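Local coordinates for type II restriction enzyme ngomi (Neisseria gonorrhoeae, PDB 1FIU), which cuts double-stranded DNA as a magnesium-dependent tetrameric restriction endonuclease that recognises 5'-GCCGGC-3' and cleaves after the first G, at a contact of chain A with DNA. Numbering follows the deposited sequence.

A contact of chain A with DNA. Residues 34, 189, 191, 194. With nucleotides of chain B; nucleotides of chain C.
Arg191 and Arg194 read two successive guanines of chain B, DG4 and DG3, from the major groove. This is the base-recognition site for the GG step of GCCGGC. Each arginine meets its guanine side-on, with NE toward O6 and NH2 toward N7 on the Hoogsteen edge. That donor pair matches guanine; adenine carries an amino group in place of O6.

The packing is close around the two guanidinium groups. Arg191 NE lies 2.8 Å from O6 of DG4 of chain B, and that bond is bent (136° at H). Arg191 NH2 makes the straighter bond, 2.9 Å to N7 of DG4 of chain B (163° at H). The chain bends at chi2 (-62°), which brings CD close to O6 of both DG4 of chain B and DG4 of chain C, the opposite-strand guanine paired with DC5. One guanidinium face lies over N7 of DG3; Asp34 OD2 lies above the other, toward its rim, in a long salt bridge with Arg191 NH2 (4.0 Å).

Arg194 runs extended from CG to NE and passes over the face of the DC2 base. Arg194 NE is 3.9 Å from the centroid of the DC2 ring, a cation-pi contact. O6 of DG3 lies in the guanidinium plane. Thr189 holds the outer end of the group: its O, in that plane, accepts from NH1, and its OG1, tilted from it, accepts from NH2. The same OG1 donates to OP2 of DG3, which probably couples base reading to the DNA backbone.

Apart from this direct bond, the phosphate side is looser and reached through water. Water 1 links Arg194 NH1 to OP2 of DC2, and water 2 joins Arg191 to OP2 of DG3. Asp34 also makes a lighter contact. Asp34 OD2 takes a weak, bent hydrogen bond from N4 of DC5, 3.1 Å away, while OD1 holds water 3, which reaches OP2 of DG4 of chain B.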
loop_
_atom_site.group_PDB
_atom_site.type_symbol
_atom_site.label_atom_id
_atom_site.label_comp_id
_atom_site.label_asym_id
_atom_site.label_seq_id
_atom_site.Cartn_x
_atom_site.Cartn_y
_atom_site.Cartn_z
ATOM N N ASP A 34 2.014 31.214 12.636
ATOM C CA ASP A 34 2.897 31.598 11.528
ATOM C C ASP A 34 2.562 33.085 11.332
ATOM O O ASP A 34 1.528 33.428 10.735
ATOM C CB ASP A 34 2.546 30.773 10.285
ATOM C CG ASP A 34 3.287 31.224 9.029
ATOM O OD1 ASP A 34 4.132 32.161 9.108
ATOM O OD2 ASP A 34 3.001 30.648 7.956
ATOM N N THR A 189 3.608 22.451 15.380
ATOM C CA THR A 189 3.019 23.180 14.266
ATOM C C THR A 189 3.227 22.309 13.041
ATOM O O THR A 189 3.994 21.342 13.081
ATOM C CB THR A 189 3.692 24.537 13.992
ATOM O OG1 THR A 189 5.071 24.333 13.650
ATOM C CG2 THR A 189 3.626 25.416 15.238
ATOM N N ARG A 191 3.775 22.152 8.568
ATOM C CA ARG A 191 3.943 22.717 7.227
ATOM C C ARG A 191 3.552 21.460 6.434
ATOM O O ARG A 191 3.887 20.331 6.831
ATOM C CB ARG A 191 5.358 23.153 6.884
ATOM C CG ARG A 191 5.803 24.400 7.638
ATOM C CD ARG A 191 4.937 25.620 7.309
ATOM N NE ARG A 191 5.482 26.815 7.969
ATOM C CZ ARG A 191 5.152 27.250 9.189
ATOM N NH1 ARG A 191 4.257 26.603 9.914
ATOM N NH2 ARG A 191 5.753 28.336 9.693
ATOM N N ARG A 194 6.561 18.806 5.583
ATOM C CA ARG A 194 7.086 18.032 6.690
ATOM C C ARG A 194 6.056 17.230 7.449
ATOM O O ARG A 194 6.398 16.323 8.196
ATOM C CB ARG A 194 7.921 18.918 7.635
ATOM C CG ARG A 194 7.217 20.150 8.275
ATOM C CD ARG A 194 8.235 20.968 9.179
ATOM N NE ARG A 194 7.691 22.240 9.687
ATOM C CZ ARG A 194 6.785 22.350 10.649
ATOM N NH1 ARG A 194 6.305 21.262 11.244
ATOM N NH2 ARG A 194 6.323 23.554 10.998
ATOM P P DC B 2 7.737 19.488 15.829
ATOM O OP1 DC B 2 6.766 19.506 16.956
ATOM O OP2 DC B 2 7.331 18.873 14.559
ATOM O "O5'" DC B 2 8.162 20.974 15.463
ATOM C "C5'" DC B 2 8.651 21.836 16.503
ATOM C "C4'" DC B 2 9.050 23.168 15.933
ATOM O "O4'" DC B 2 10.145 22.978 15.009
ATOM C "C3'" DC B 2 7.968 23.948 15.184
ATOM O "O3'" DC B 2 8.010 25.265 15.768
ATOM C "C2'" DC B 2 8.394 23.845 13.724
ATOM C "C1'" DC B 2 9.904 23.646 13.795
ATOM N N1 DC B 2 10.480 22.804 12.715
ATOM C C2 DC B 2 11.378 23.381 11.802
ATOM O O2 DC B 2 11.725 24.586 11.942
ATOM N N3 DC B 2 11.855 22.618 10.777
ATOM C C4 DC B 2 11.474 21.332 10.664
ATOM N N4 DC B 2 11.934 20.642 9.620
ATOM C C5 DC B 2 10.601 20.713 11.607
ATOM C C6 DC B 2 10.128 21.482 12.610
ATOM P P DG B 3 7.596 26.587 14.957
ATOM O OP1 DG B 3 7.479 27.608 16.031
ATOM O OP2 DG B 3 6.502 26.439 13.982
ATOM O "O5'" DG B 3 8.886 26.924 14.097
ATOM C "C5'" DG B 3 10.053 27.467 14.709
ATOM C "C4'" DG B 3 10.575 28.604 13.863
ATOM O "O4'" DG B 3 10.989 28.082 12.572
ATOM C "C3'" DG B 3 9.515 29.668 13.571
ATOM O "O3'" DG B 3 10.157 30.945 13.609
ATOM C "C2'" DG B 3 8.971 29.276 12.202
ATOM C "C1'" DG B 3 10.127 28.530 11.525
ATOM N N9 DG B 3 9.692 27.347 10.774
ATOM C C8 DG B 3 8.637 26.505 11.065
ATOM N N7 DG B 3 8.517 25.518 10.212
ATOM C C5 DG B 3 9.557 25.717 9.311
ATOM C C6 DG B 3 9.958 24.955 8.169
ATOM O O6 DG B 3 9.468 23.919 7.735
ATOM N N1 DG B 3 11.058 25.521 7.527
ATOM C C2 DG B 3 11.700 26.660 7.943
ATOM N N2 DG B 3 12.760 27.054 7.217
ATOM N N3 DG B 3 11.337 27.369 9.006
ATOM C C4 DG B 3 10.277 26.848 9.636
ATOM P P DG B 4 9.428 32.252 13.029
ATOM O OP1 DG B 4 9.936 33.378 13.863
ATOM O OP2 DG B 4 7.982 32.057 12.837
ATOM O "O5'" DG B 4 10.071 32.392 11.582
ATOM C "C5'" DG B 4 11.491 32.397 11.427
ATOM C "C4'" DG B 4 11.850 32.585 9.974
ATOM O "O4'" DG B 4 11.485 31.398 9.229
ATOM C "C3'" DG B 4 11.133 33.759 9.302
ATOM O "O3'" DG B 4 12.105 34.465 8.532
ATOM C "C2'" DG B 4 10.080 33.095 8.418
ATOM C "C1'" DG B 4 10.724 31.758 8.078
ATOM N N9 DG B 4 9.772 30.677 7.834
ATOM C C8 DG B 4 8.693 30.336 8.614
ATOM N N7 DG B 4 8.072 29.268 8.187
ATOM C C5 DG B 4 8.768 28.893 7.041
ATOM C C6 DG B 4 8.535 27.820 6.125
ATOM O O6 DG B 4 7.652 26.958 6.157
ATOM N N1 DG B 4 9.459 27.822 5.086
ATOM C C2 DG B 4 10.477 28.719 4.946
ATOM N N2 DG B 4 11.285 28.514 3.890
ATOM N N3 DG B 4 10.697 29.733 5.779
ATOM C C4 DG B 4 9.808 29.760 6.797
ATOM P P DC B 5 11.742 35.876 7.864
ATOM O OP1 DC B 5 13.047 36.572 7.692
ATOM O OP2 DC B 5 10.622 36.551 8.572
ATOM O "O5'" DC B 5 11.184 35.477 6.439
ATOM C "C5'" DC B 5 12.045 34.853 5.488
ATOM C "C4'" DC B 5 11.274 34.534 4.234
ATOM O "O4'" DC B 5 10.405 33.403 4.474
ATOM C "C3'" DC B 5 10.369 35.675 3.762
ATOM O "O3'" DC B 5 10.520 35.830 2.360
ATOM C "C2'" DC B 5 8.966 35.173 4.073
ATOM C "C1'" DC B 5 9.136 33.671 3.891
ATOM N N1 DC B 5 8.148 32.808 4.569
ATOM C C2 DC B 5 7.795 31.588 3.959
ATOM O O2 DC B 5 8.296 31.305 2.863
ATOM N N3 DC B 5 6.932 30.756 4.577
ATOM C C4 DC B 5 6.416 31.097 5.767
ATOM N N4 DC B 5 5.555 30.248 6.327
ATOM C C5 DC B 5 6.757 32.327 6.413
ATOM C C6 DC B 5 7.601 33.150 5.782
ATOM P P DG C 4 0.460 24.248 0.091
ATOM O OP1 DG C 4 -0.562 24.094 -0.962
ATOM O OP2 DG C 4 0.275 23.551 1.405
ATOM O "O5'" DG C 4 1.802 23.773 -0.611
ATOM C "C5'" DG C 4 2.222 24.446 -1.801
ATOM C "C4'" DG C 4 3.727 24.505 -1.873
ATOM O "O4'" DG C 4 4.262 25.350 -0.825
ATOM C "C3'" DG C 4 4.395 23.147 -1.695
ATOM O "O3'" DG C 4 5.588 23.238 -2.471
ATOM C "C2'" DG C 4 4.735 23.140 -0.218
ATOM C "C1'" DG C 4 5.127 24.580 0.019
ATOM N N9 DG C 4 4.928 25.081 1.369
ATOM C C8 DG C 4 4.074 24.600 2.334
ATOM N N7 DG C 4 4.018 25.364 3.387
ATOM C C5 DG C 4 4.911 26.392 3.107
ATOM C C6 DG C 4 5.249 27.538 3.862
ATOM O O6 DG C 4 4.774 27.915 4.941
ATOM N N1 DG C 4 6.226 28.301 3.226
ATOM C C2 DG C 4 6.785 28.013 2.009
ATOM N N2 DG C 4 7.744 28.860 1.572
ATOM N N3 DG C 4 6.445 26.966 1.272
ATOM C C4 DG C 4 5.513 26.205 1.888
HETATM O O HOH W 1 6.974 18.600 11.882
HETATM O O HOH W 2 4.842 27.950 12.636
HETATM O O HOH W 3 6.706 32.588 10.046
#